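Local coordinates for oxetanocin-like protein (Pyrococcus furiosus, PDB 1XX7), which probably hydrolyses 2'-deoxyribonucleoside 5'-monophosphates to deoxyribonucleosides and phosphate, as a metal-dependent homodimeric phosphohydrolase of the HD-domain family, at residues A[42-47]-A[133-138]. Sequence-based numbering, arbitrary orientation.
Sequences SYRVAF and KLDMII
Arg-44 reaches across to Asp-135 in the buried core of the all-helical HD domain, where segments 42-47 and 133-138, on helices 38-58 and 123-145, have axes 121° apart in direction and 9.2 Å apart at closest approach. These helices also carry His-41 and Asp-132, which bind nickel with His-75 and Asp-76. The arginine has CG anti to its own N (chi1 -159°) and bends at chi3, bringing the NE edge of the guanidinium to the carboxylate. NE donates to Asp-135 OD1 at 2.8 Å; OD1 uses its anti lone pair and lies tilted from the guanidinium plane, and the flat groups stand nearly perpendicular, 78° apart. NH2 makes a weak second bond to OD1, while OD2 is hydrogen-bonded to His-41 ND1, making Asp-135 a second-shell residue that probably orients this imidazole. Lys-20 of the second subunit also pairs with OD1; Arg-44 NH1 forms a salt bridge with Glu-142 of the same chain and a hydrogen bond with Ile-13 O of the second subunit, so the network continues there. With an alanine in place of the arginine, OD1 would probably lose its same-chain cation and Glu-142 its NH1 mate. Val-45 CG2 packs 3.9 Å from Asp-135 CB, and the valine side chain lies about 5 Å from the nickel. Ile-138 CG2 lies obliquely 3.8 Å from Arg-44 NH2, whose weak bond to Asp-135 O spans 3.1 Å in the guanidinium plane.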
ATOM      1  N   SER A  42      10.040 -12.146  12.192  1.00 14.96           N
ATOM      2  CA  SER A  42      11.264 -12.624  12.813  1.00 18.95           C
ATOM      3  C   SER A  42      11.784 -11.759  13.939  1.00 20.13           C
ATOM      4  O   SER A  42      12.371 -12.291  14.912  1.00 19.82           O
ATOM      5  CB  SER A  42      12.379 -12.777  11.780  1.00 18.22           C
ATOM      6  OG  SER A  42      12.068 -13.767  10.850  1.00 22.67           O
ATOM      7  N   TYR A  43      11.584 -10.451  13.811  1.00 18.76           N
ATOM      8  CA  TYR A  43      11.806  -9.529  14.912  1.00 17.19           C
ATOM      9  C   TYR A  43      11.024  -9.900  16.173  1.00 20.23           C
ATOM     10  O   TYR A  43      11.607  -9.953  17.291  1.00 16.40           O
ATOM     11  CB  TYR A  43      11.457  -8.073  14.561  1.00 17.34           C
ATOM     12  CG  TYR A  43      11.540  -7.273  15.816  1.00 15.53           C
ATOM     13  CD1 TYR A  43      12.789  -7.010  16.397  1.00 18.39           C
ATOM     14  CD2 TYR A  43      10.428  -6.915  16.496  1.00 12.34           C
ATOM     15  CE1 TYR A  43      12.893  -6.353  17.604  1.00 17.04           C
ATOM     16  CE2 TYR A  43      10.520  -6.246  17.730  1.00 12.97           C
ATOM     17  CZ  TYR A  43      11.774  -5.979  18.259  1.00 16.90           C
ATOM     18  OH  TYR A  43      11.918  -5.356  19.460  1.00 18.23           O
ATOM     19  N   ARG A  44       9.702 -10.072  16.042  1.00 19.79           N
ATOM     20  CA  ARG A  44       8.880 -10.359  17.244  1.00 16.96           C
ATOM     21  C   ARG A  44       9.101 -11.775  17.778  1.00 17.48           C
ATOM     22  O   ARG A  44       8.963 -12.014  18.995  1.00 21.49           O
ATOM     23  CB  ARG A  44       7.391 -10.070  17.071  1.00 15.03           C
ATOM     24  CG  ARG A  44       6.721  -9.877  18.419  1.00 15.08           C
ATOM     25  CD  ARG A  44       5.358  -9.283  18.374  1.00 13.34           C
ATOM     26  NE  ARG A  44       4.422 -10.170  17.712  1.00 16.30           N
ATOM     27  CZ  ARG A  44       3.123  -9.934  17.570  1.00 14.82           C
ATOM     28  NH1 ARG A  44       2.563  -8.874  18.136  1.00 17.65           N
ATOM     29  NH2 ARG A  44       2.378 -10.801  16.911  1.00 20.05           N
ATOM     30  N   VAL A  45       9.464 -12.697  16.900  1.00 15.28           N
ATOM     31  CA  VAL A  45       9.879 -14.050  17.339  1.00 20.20           C
ATOM     32  C   VAL A  45      11.131 -13.954  18.295  1.00 21.05           C
ATOM     33  O   VAL A  45      11.148 -14.601  19.353  1.00 19.25           O
ATOM     34  CB  VAL A  45      10.163 -15.012  16.133  1.00 17.09           C
ATOM     35  CG1 VAL A  45      10.792 -16.329  16.594  1.00 20.77           C
ATOM     36  CG2 VAL A  45       8.888 -15.305  15.386  1.00 21.01           C
ATOM     37  N   ALA A  46      12.142 -13.158  17.889  1.00 17.76           N
ATOM     38  CA  ALA A  46      13.314 -12.879  18.710  1.00 19.10           C
ATOM     39  C   ALA A  46      12.896 -12.240  20.011  1.00 21.36           C
ATOM     40  O   ALA A  46      13.304 -12.715  21.100  1.00 17.11           O
ATOM     41  CB  ALA A  46      14.317 -11.996  17.978  1.00 18.07           C
ATOM     42  N   PHE A  47      12.023 -11.215  19.912  1.00 20.55           N
ATOM     43  CA  PHE A  47      11.468 -10.593  21.103  1.00 18.69           C
ATOM     44  C   PHE A  47      10.752 -11.578  22.050  1.00 19.06           C
ATOM     45  O   PHE A  47      10.905 -11.500  23.274  1.00 21.02           O
ATOM     46  CB  PHE A  47      10.546  -9.408  20.766  1.00 19.67           C
ATOM     47  CG  PHE A  47       9.955  -8.765  21.969  1.00 23.21           C
ATOM     48  CD1 PHE A  47      10.671  -7.862  22.700  1.00 26.69           C
ATOM     49  CD2 PHE A  47       8.697  -9.118  22.425  1.00 22.28           C
ATOM     50  CE1 PHE A  47      10.112  -7.284  23.867  1.00 26.30           C
ATOM     51  CE2 PHE A  47       8.160  -8.533  23.557  1.00 25.45           C
ATOM     52  CZ  PHE A  47       8.870  -7.604  24.267  1.00 20.99           C
ATOM     53  N   LYS A 133       5.164 -19.703  16.706  1.00 25.09           N
ATOM     54  CA  LYS A 133       3.739 -19.965  16.710  1.00 22.62           C
ATOM     55  C   LYS A 133       2.966 -18.933  17.467  1.00 21.36           C
ATOM     56  O   LYS A 133       1.875 -18.561  17.056  1.00 22.89           O
ATOM     57  CB  LYS A 133       3.487 -21.374  17.255  1.00 28.52           C
ATOM     58  CG  LYS A 133       3.934 -22.445  16.230  1.00 29.43           C
ATOM     59  CD  LYS A 133       4.115 -23.809  16.852  1.00 35.18           C
ATOM     60  CE  LYS A 133       4.500 -24.856  15.794  1.00 35.55           C
ATOM     61  NZ  LYS A 133       3.699 -24.652  14.527  1.00 38.14           N
ATOM     62  N   LEU A 134       3.519 -18.454  18.577  1.00 19.47           N
ATOM     63  CA  LEU A 134       2.876 -17.369  19.339  1.00 20.68           C
ATOM     64  C   LEU A 134       2.814 -16.046  18.580  1.00 18.81           C
ATOM     65  O   LEU A 134       1.819 -15.365  18.643  1.00 18.16           O
ATOM     66  CB  LEU A 134       3.556 -17.168  20.678  1.00 23.41           C
ATOM     67  CG  LEU A 134       3.371 -18.344  21.654  1.00 25.05           C
ATOM     68  CD1 LEU A 134       3.991 -17.975  22.979  1.00 28.79           C
ATOM     69  CD2 LEU A 134       1.923 -18.736  21.828  1.00 27.78           C
ATOM     70  N   ASP A 135       3.890 -15.681  17.886  1.00 19.05           N
ATOM     71  CA  ASP A 135       3.869 -14.503  17.053  1.00 20.05           C
ATOM     72  C   ASP A 135       2.710 -14.595  16.011  1.00 15.88           C
ATOM     73  O   ASP A 135       1.946 -13.655  15.857  1.00 17.78           O
ATOM     74  CB  ASP A 135       5.182 -14.334  16.313  1.00 19.98           C
ATOM     75  CG  ASP A 135       5.110 -13.241  15.280  1.00 20.96           C
ATOM     76  OD1 ASP A 135       4.986 -12.044  15.657  1.00 20.41           O
ATOM     77  OD2 ASP A 135       5.143 -13.588  14.093  1.00 20.04           O
ATOM     78  N   MET A 136       2.602 -15.742  15.347  1.00 15.98           N
ATOM     79  CA  MET A 136       1.560 -16.022  14.335  1.00 18.58           C
ATOM     80  C   MET A 136       0.133 -15.934  14.845  1.00 16.58           C
ATOM     81  O   MET A 136      -0.700 -15.347  14.209  1.00 18.85           O
ATOM     82  CB  MET A 136       1.771 -17.389  13.692  1.00 18.48           C
ATOM     83  CG  MET A 136       0.963 -17.545  12.422  1.00 26.10           C
ATOM     84  SD  MET A 136       1.189 -19.125  11.536  1.00 32.51           S
ATOM     85  CE  MET A 136       0.149 -20.108  12.677  1.00 35.88           C
ATOM     86  N   ILE A 137      -0.124 -16.514  16.008  1.00 18.86           N
ATOM     87  CA  ILE A 137      -1.443 -16.602  16.542  1.00 19.17           C
ATOM     88  C   ILE A 137      -1.864 -15.250  17.029  1.00 20.27           C
ATOM     89  O   ILE A 137      -3.029 -14.851  16.859  1.00 21.28           O
ATOM     90  CB  ILE A 137      -1.539 -17.608  17.748  1.00 23.31           C
ATOM     91  CG1 ILE A 137      -1.155 -19.023  17.325  1.00 24.81           C
ATOM     92  CG2 ILE A 137      -2.973 -17.649  18.306  1.00 23.84           C
ATOM     93  CD1 ILE A 137      -0.934 -19.916  18.523  1.00 26.24           C
ATOM     94  N   ILE A 138      -0.936 -14.550  17.661  1.00 17.51           N
ATOM     95  CA  ILE A 138      -1.213 -13.214  18.147  1.00 19.13           C
ATOM     96  C   ILE A 138      -1.383 -12.244  16.973  1.00 14.40           C
ATOM     97  O   ILE A 138      -2.242 -11.380  17.034  1.00 16.54           O
ATOM     98  CB  ILE A 138      -0.140 -12.715  19.145  1.00 21.72           C
ATOM     99  CG1 ILE A 138      -0.165 -13.547  20.428  1.00 22.80           C
ATOM    100  CG2 ILE A 138      -0.393 -11.255  19.515  1.00 20.49           C
ATOM    101  CD1 ILE A 138       1.110 -13.366  21.353  1.00 22.85           C
TER